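Local coordinates for chitosanase (Bacillus subtilis subsp. subtilis str. 168, PDB 7C6C), which hydrolyses internal beta-1,4 linkages between D-glucosamine units of partly acetylated chitosan as a family 46 glycoside hydrolase, at residues A[27-32]-A[38-43]; A[44-47]-A[51-54]. One frame throughout, in Å; residues are numbered along the deposited sequence. Where two conformers were deposited one is given.

Contact 1 (A[27-32]-A[38-43])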
ATOM      1  N   TYR A  27       0.947  12.959  -2.312  1.00 11.25           N
ATOM      2  CA  TYR A  27       2.323  12.928  -1.838  1.00 10.91           C
ATOM      3  C   TYR A  27       2.520  13.705  -0.542  1.00 10.70           C
ATOM      4  O   TYR A  27       3.475  13.426   0.193  1.00 11.26           O
ATOM      5  CB  TYR A  27       3.262  13.462  -2.913  1.00 11.53           C
ATOM      6  CG  TYR A  27       3.457  12.539  -4.092  1.00 11.56           C
ATOM      7  CD1 TYR A  27       2.535  12.498  -5.132  1.00 13.19           C
ATOM      8  CD2 TYR A  27       4.567  11.712  -4.171  1.00 12.00           C
ATOM      9  CE1 TYR A  27       2.724  11.665  -6.215  1.00 13.76           C
ATOM     10  CE2 TYR A  27       4.765  10.878  -5.250  1.00 12.50           C
ATOM     11  CZ  TYR A  27       3.841  10.856  -6.270  1.00 12.50           C
ATOM     12  OH  TYR A  27       4.052  10.022  -7.343  1.00 13.74           O
ATOM     13  N   GLY A  28       1.656  14.670  -0.243  1.00 11.24           N
ATOM     14  CA  GLY A  28       1.843  15.510   0.919  1.00 11.50           C
ATOM     15  C   GLY A  28       1.131  15.058   2.159  1.00 12.00           C
ATOM     16  O   GLY A  28       1.266  15.699   3.200  1.00 12.81           O
ATOM     17  N   TYR A  29       0.392  13.956   2.080  1.00 12.12           N
ATOM     18  CA  TYR A  29      -0.414  13.475   3.193  1.00 12.18           C
ATOM     19  C   TYR A  29       0.455  13.089   4.386  1.00 11.26           C
ATOM     20  O   TYR A  29       1.454  12.384   4.243  1.00 11.26           O
ATOM     21  CB  TYR A  29      -1.156  12.240   2.703  1.00 13.17           C
ATOM     22  CG  TYR A  29      -1.932  11.494   3.749  1.00 13.32           C
ATOM     23  CD1 TYR A  29      -3.103  12.024   4.273  1.00 14.33           C
ATOM     24  CD2 TYR A  29      -1.526  10.232   4.179  1.00 14.96           C
ATOM     25  CE1 TYR A  29      -3.841  11.332   5.215  1.00 14.56           C
ATOM     26  CE2 TYR A  29      -2.255   9.533   5.120  1.00 15.71           C
ATOM     27  CZ  TYR A  29      -3.415  10.089   5.629  1.00 14.81           C
ATOM     28  OH  TYR A  29      -4.153   9.397   6.554  1.00 16.39           O
ATOM     29  N   VAL A  30       0.055  13.524   5.576  1.00 11.44           N
ATOM     30  CA  VAL A  30       0.636  13.041   6.828  1.00 12.11           C
ATOM     31  C   VAL A  30      -0.470  12.998   7.865  1.00 12.35           C
ATOM     32  O   VAL A  30      -1.160  14.002   8.071  1.00 14.36           O
ATOM     33  CB  VAL A  30       1.779  13.923   7.375  1.00 11.97           C
ATOM     34  CG1 VAL A  30       2.303  13.336   8.686  1.00 12.13           C
ATOM     35  CG2 VAL A  30       2.908  14.070   6.389  1.00 13.75           C
ATOM     36  N   GLU A  31      -0.628  11.853   8.531  1.00 11.59           N
ATOM     37  CA  GLU A  31      -1.617  11.723   9.586  1.00 12.87           C
ATOM     38  C   GLU A  31      -1.177  10.664  10.587  1.00 11.65           C
ATOM     39  O   GLU A  31      -0.636   9.628  10.204  1.00 11.14           O
ATOM     40  CB  GLU A  31      -2.965  11.311   8.985  1.00 14.79           C
ATOM     41  CG  GLU A  31      -4.130  11.509   9.919  1.00 18.98           C
ATOM     42  CD  GLU A  31      -5.475  11.271   9.251  1.00 22.84           C
ATOM     43  OE1 GLU A  31      -5.511  10.859   8.073  1.00 23.01           O
ATOM     44  OE2 GLU A  31      -6.506  11.505   9.910  1.00 25.76           O
ATOM     45  N   ARG A  32      -1.429  10.927  11.865  1.00 12.80           N
ATOM     46  CA  ARG A  32      -1.338   9.918  12.911  1.00 14.29           C
ATOM     47  C   ARG A  32      -2.644   9.137  12.920  1.00 13.49           C
ATOM     48  O   ARG A  32      -3.709   9.716  13.153  1.00 15.15           O
ATOM     49  CB  ARG A  32      -1.220  10.627  14.254  1.00 17.90           C
ATOM     50  CG  ARG A  32       0.050  10.450  15.006  1.00 18.54           C
ATOM     51  CD  ARG A  32      -0.129  10.877  16.479  1.00 14.74           C
ATOM     52  NE  ARG A  32      -0.518   9.751  17.331  1.00 13.84           N
ATOM     53  CZ  ARG A  32       0.319   8.811  17.770  1.00 12.06           C
ATOM     54  NH1 ARG A  32       1.615   8.877  17.492  1.00 11.08           N
ATOM     55  NH2 ARG A  32      -0.139   7.795  18.487  1.00 12.99           N
ATOM     56  N   GLY A  38       2.934   5.339  14.200  1.00  9.08           N
ATOM     57  CA  GLY A  38       3.445   6.703  14.240  1.00  9.36           C
ATOM     58  C   GLY A  38       2.709   7.561  13.237  1.00  9.06           C
ATOM     59  O   GLY A  38       1.479   7.591  13.218  1.00  9.51           O
ATOM     60  N   TYR A  39       3.453   8.284  12.405  1.00  8.76           N
ATOM     61  CA  TYR A  39       2.852   9.043  11.316  1.00  9.03           C
ATOM     62  C   TYR A  39       2.797   8.178  10.065  1.00  8.93           C
ATOM     63  O   TYR A  39       3.765   7.478   9.739  1.00  9.20           O
ATOM     64  CB  TYR A  39       3.694  10.271  10.982  1.00  9.91           C
ATOM     65  CG  TYR A  39       3.481  11.506  11.827  1.00  9.23           C
ATOM     66  CD1 TYR A  39       2.216  12.015  12.068  1.00 10.61           C
ATOM     67  CD2 TYR A  39       4.578  12.184  12.355  1.00  9.61           C
ATOM     68  CE1 TYR A  39       2.044  13.168  12.817  1.00 11.23           C
ATOM     69  CE2 TYR A  39       4.416  13.327  13.094  1.00 10.37           C
ATOM     70  CZ  TYR A  39       3.149  13.813  13.334  1.00 10.88           C
ATOM     71  OH  TYR A  39       3.009  14.969  14.068  1.00 13.24           O
ATOM     72  N   THR A  40       1.677   8.278   9.343  1.00  8.75           N
ATOM     73  CA  THR A  40       1.483   7.674   8.029  1.00  9.01           C
ATOM     74  C   THR A  40       1.569   8.781   6.984  1.00  8.93           C
ATOM     75  O   THR A  40       0.874   9.796   7.105  1.00  9.67           O
ATOM     76  CB  THR A  40       0.110   6.995   8.004  1.00  9.85           C
ATOM     77  OG1 THR A  40       0.089   5.971   9.002  1.00  9.79           O
ATOM     78  CG2 THR A  40      -0.184   6.357   6.671  1.00 10.35           C
ATOM     79  N   CYS A  41       2.416   8.588   5.963  1.00  8.88           N
ATOM     80  CA  CYS A  41       2.893   9.700   5.150  1.00  9.60           C
ATOM     81  C   CYS A  41       2.906   9.382   3.660  1.00  9.19           C
ATOM     82  O   CYS A  41       3.340   8.305   3.244  1.00  9.67           O
ATOM     83  CB  CYS A  41       4.333  10.047   5.546  1.00 10.60           C
ATOM     84  SG  CYS A  41       4.642  10.244   7.310  1.00 10.19           S
ATOM     85  N   GLY A  42       2.505  10.366   2.855  1.00  9.38           N
ATOM     86  CA  GLY A  42       2.768  10.289   1.430  1.00  9.68           C
ATOM     87  C   GLY A  42       2.007   9.204   0.682  1.00  9.53           C
ATOM     88  O   GLY A  42       1.020   8.636   1.160  1.00  9.65           O
ATOM     89  N   ARG A  43       2.506   8.918  -0.526  1.00  9.49           N
ATOM     90  CA  ARG A  43       1.720   8.149  -1.491  1.00 10.09           C
ATOM     91  C   ARG A  43       1.447   6.731  -1.020  1.00  9.83           C
ATOM     92  O   ARG A  43       0.394   6.172  -1.328  1.00 10.50           O
ATOM     93  CB  ARG A  43       2.393   8.144  -2.869  1.00 10.34           C
ATOM     94  CG  ARG A  43       3.785   7.522  -2.922  1.00 10.33           C
ATOM     95  CD  ARG A  43       4.223   7.203  -4.345  1.00 11.37           C
ATOM     96  NE  ARG A  43       3.408   6.131  -4.898  1.00 11.12           N
ATOM     97  CZ  ARG A  43       3.360   5.817  -6.189  1.00 11.47           C
ATOM     98  NH1 ARG A  43       4.100   6.485  -7.063  1.00 11.51           N
ATOM     99  NH2 ARG A  43       2.570   4.838  -6.609  1.00 11.63           N
TER
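Glu-31 and Thr-40 pair through both of their backbone groups: Glu-31 N donates to Thr-40 O at 2.9 Å, and Thr-40 N returns a nearly straight bond of 2.8 Å to Glu-31 O. A third bond, from Gly-42 N to Tyr-29 O (2.7 Å), extends the backbone bonding to Gly-42, and the same carbonyl oxygen also takes a CA-H...O contact from Cys-41.

Apolar contact gathers on the face that bears Val-30, Tyr-39 and Cys-41. With CG1 of Val-30 anti to its backbone N (chi1 180°), this methyl lies off-centre over the Tyr-39 ring as a CH-pi contact, 4.1 Å from the centroid, and also approaches Cys-41 SG. Helix 93-99 covers this face through Ala-94, Phe-93 and Trp-97. On the face of Thr-40 and Glu-31, Tyr-29 CE2 touches Thr-40 CG2. Through their backbone pairing, strands 30-32 and 39-41 form an antiparallel beta hairpin, whose connecting loop holds Asp-35, probably the catalytic nucleophile; the side chains of Thr-40 and Asp-35 are about 4 Å apart.

Among the polar and charged side chains, Tyr-29 OH donates to Glu-31 OE1 at 2.5 Å, on the anti side of the carboxylate. Tyr-27 and Arg-43 run side by side in the same direction, the ring and guanidinium planes 81° apart, and Tyr-27 OH and Arg-43 NH1 converge on Asp-111 of helix 104-128.

Contact 2 (A[44-47]-A[51-54])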
ATOM      1  N   ALA A  44       2.388   6.120  -0.308  1.00  9.49           N
ATOM      2  CA  ALA A  44       2.263   4.733   0.103  1.00  9.34           C
ATOM      3  C   ALA A  44       1.849   4.584   1.554  1.00  9.42           C
ATOM      4  O   ALA A  44       1.845   3.463   2.072  1.00 10.41           O
ATOM      5  CB  ALA A  44       3.574   3.989  -0.143  1.00 10.64           C
ATOM      6  N   GLY A  45       1.522   5.679   2.231  1.00  9.47           N
ATOM      7  CA  GLY A  45       1.370   5.571   3.669  1.00 10.22           C
ATOM      8  C   GLY A  45       2.634   5.066   4.326  1.00  9.42           C
ATOM      9  O   GLY A  45       2.580   4.167   5.174  1.00 10.05           O
ATOM     10  N   PHE A  46       3.783   5.603   3.917  1.00  9.01           N
ATOM     11  CA  PHE A  46       5.039   5.290   4.587  1.00  9.04           C
ATOM     12  C   PHE A  46       4.929   5.680   6.059  1.00  8.99           C
ATOM     13  O   PHE A  46       4.484   6.783   6.377  1.00 11.51           O
ATOM     14  CB  PHE A  46       6.169   6.121   3.969  1.00  9.27           C
ATOM     15  CG  PHE A  46       6.282   6.057   2.454  1.00  9.20           C
ATOM     16  CD1 PHE A  46       6.929   5.002   1.828  1.00  9.86           C
ATOM     17  CD2 PHE A  46       5.839   7.122   1.668  1.00  9.35           C
ATOM     18  CE1 PHE A  46       7.083   4.987   0.455  1.00 10.65           C
ATOM     19  CE2 PHE A  46       6.000   7.100   0.297  1.00 10.23           C
ATOM     20  CZ  PHE A  46       6.621   6.034  -0.308  1.00 10.27           C
ATOM     21  N   THR A  47       5.364   4.810   6.965  1.00  9.07           N
ATOM     22  CA  THR A  47       5.165   5.085   8.382  1.00  9.07           C
ATOM     23  C   THR A  47       6.485   5.289   9.115  1.00  8.68           C
ATOM     24  O   THR A  47       7.532   4.768   8.724  1.00  8.94           O
ATOM     25  CB  THR A  47       4.336   3.996   9.068  1.00  9.75           C
ATOM     26  OG1 THR A  47       4.963   2.723   8.876  1.00 11.35           O
ATOM     27  CG2 THR A  47       2.915   3.954   8.513  1.00 10.90           C
ATOM     28  N   GLY A  51      10.216   2.279   9.414  1.00 12.57           N
ATOM     29  CA  GLY A  51      11.414   2.575   8.672  1.00 13.67           C
ATOM     30  C   GLY A  51      11.173   3.046   7.255  1.00 11.21           C
ATOM     31  O   GLY A  51      12.099   3.591   6.641  1.00 11.69           O
ATOM     32  N   ASP A  52       9.962   2.885   6.716  1.00 10.54           N
ATOM     33  CA  ASP A  52       9.826   3.263   5.317  0.51 10.45           C
ATOM     34  C   ASP A  52       9.743   4.769   5.126  1.00  9.05           C
ATOM     35  O   ASP A  52      10.260   5.270   4.123  1.00  9.45           O
ATOM     36  CB  ASP A  52       8.761   2.457   4.560  0.51 11.72           C
ATOM     37  CG  ASP A  52       7.376   2.627   5.116  0.51 10.47           C
ATOM     38  OD1 ASP A  52       7.233   3.073   6.267  0.51 10.53           O
ATOM     39  OD2 ASP A  52       6.415   2.303   4.384  0.51 10.19           O
ATOM     40  N   ALA A  53       9.171   5.520   6.076  1.00  8.64           N
ATOM     41  CA  ALA A  53       9.266   6.974   5.981  1.00  9.02           C
ATOM     42  C   ALA A  53      10.714   7.432   6.126  1.00  8.46           C
ATOM     43  O   ALA A  53      11.148   8.370   5.445  1.00  9.18           O
ATOM     44  CB  ALA A  53       8.363   7.639   7.017  1.00  9.74           C
ATOM     45  N   LEU A  54      11.471   6.785   7.017  1.00  8.41           N
ATOM     46  CA  LEU A  54      12.904   7.033   7.118  1.00  8.83           C
ATOM     47  C   LEU A  54      13.575   6.867   5.759  1.00  8.24           C
ATOM     48  O   LEU A  54      14.378   7.708   5.346  1.00  8.76           O
ATOM     49  CB  LEU A  54      13.516   6.089   8.157  1.00  8.80           C
ATOM     50  CG  LEU A  54      15.041   5.977   8.151  1.00  8.82           C
ATOM     51  CD1 LEU A  54      15.715   7.283   8.569  1.00 10.20           C
ATOM     52  CD2 LEU A  54      15.471   4.833   9.046  1.00 10.00           C
TER
HETATM   53  O   HOH W   1       3.513   1.489   3.491  1.00 15.59           O
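The Phe-46 ring and the Asp-52 carboxylate meet obliquely, with Asp-52 OD2 3.8 Å from Phe-46 CD1 and the two planes turned 69° from each other. One face of the ring carries the methyl of Ala-44, 3.6 Å above the plane and displaced toward the rim. At the root of the same side chain, Phe-46 CB packs against Ala-53 CB.

Asp-52 CG sits between its own N and carbonyl carbon (chi1 62°), which brings the carboxylate to Thr-47 N. In the conformer described, one of two, OD1 accepts a bond of 2.6 Å from Thr-47 N on its syn side, 33° out of the carboxylate plane. A water bridges Asp-52 OD2, at 3.1 Å, and Ala-44 O. In return, Ala-53 N donates to Thr-47 O at 3.2 Å, well above the carbonyl plane, so Thr-47 is gripped through both backbone groups. The side chain of Thr-47 is about 5 Å from that of Asp-35, the probable nucleophile.

Gly-51 is the N-cap of helix 52-63, and the contact joins the first turn of that helix to strand 46-47, with Thr-50 OG1 bonded to both Asp-52 N and Thr-47 OG1. Helix 104-128 packs alongside, Gln-110 and Val-113 against Phe-46 and Leu-117 against Asp-52, while Leu-54 reaches helix 73-82.

Overall arrangement
Following helix 5-20, the chain makes two short closures in series. Contact 1 comes first, folding 38-43 back on 27-32 and closing the five-residue loop that carries Asp-35. The chain then turns through 44-45 into strand 46-47, which joins strand 39-41 as the third strand of a small antiparallel sheet. Contact 2 closes the next, three-residue loop and leads from that sheet into helix 52-63. The loops neither nest nor cross; the centres of the two contacts are about 8 Å apart, and their segments touch directly, Thr-40 CG2 against Gly-45 CA and Cys-41 O against Phe-46 CD2. Helix 104-128 borders both contacts.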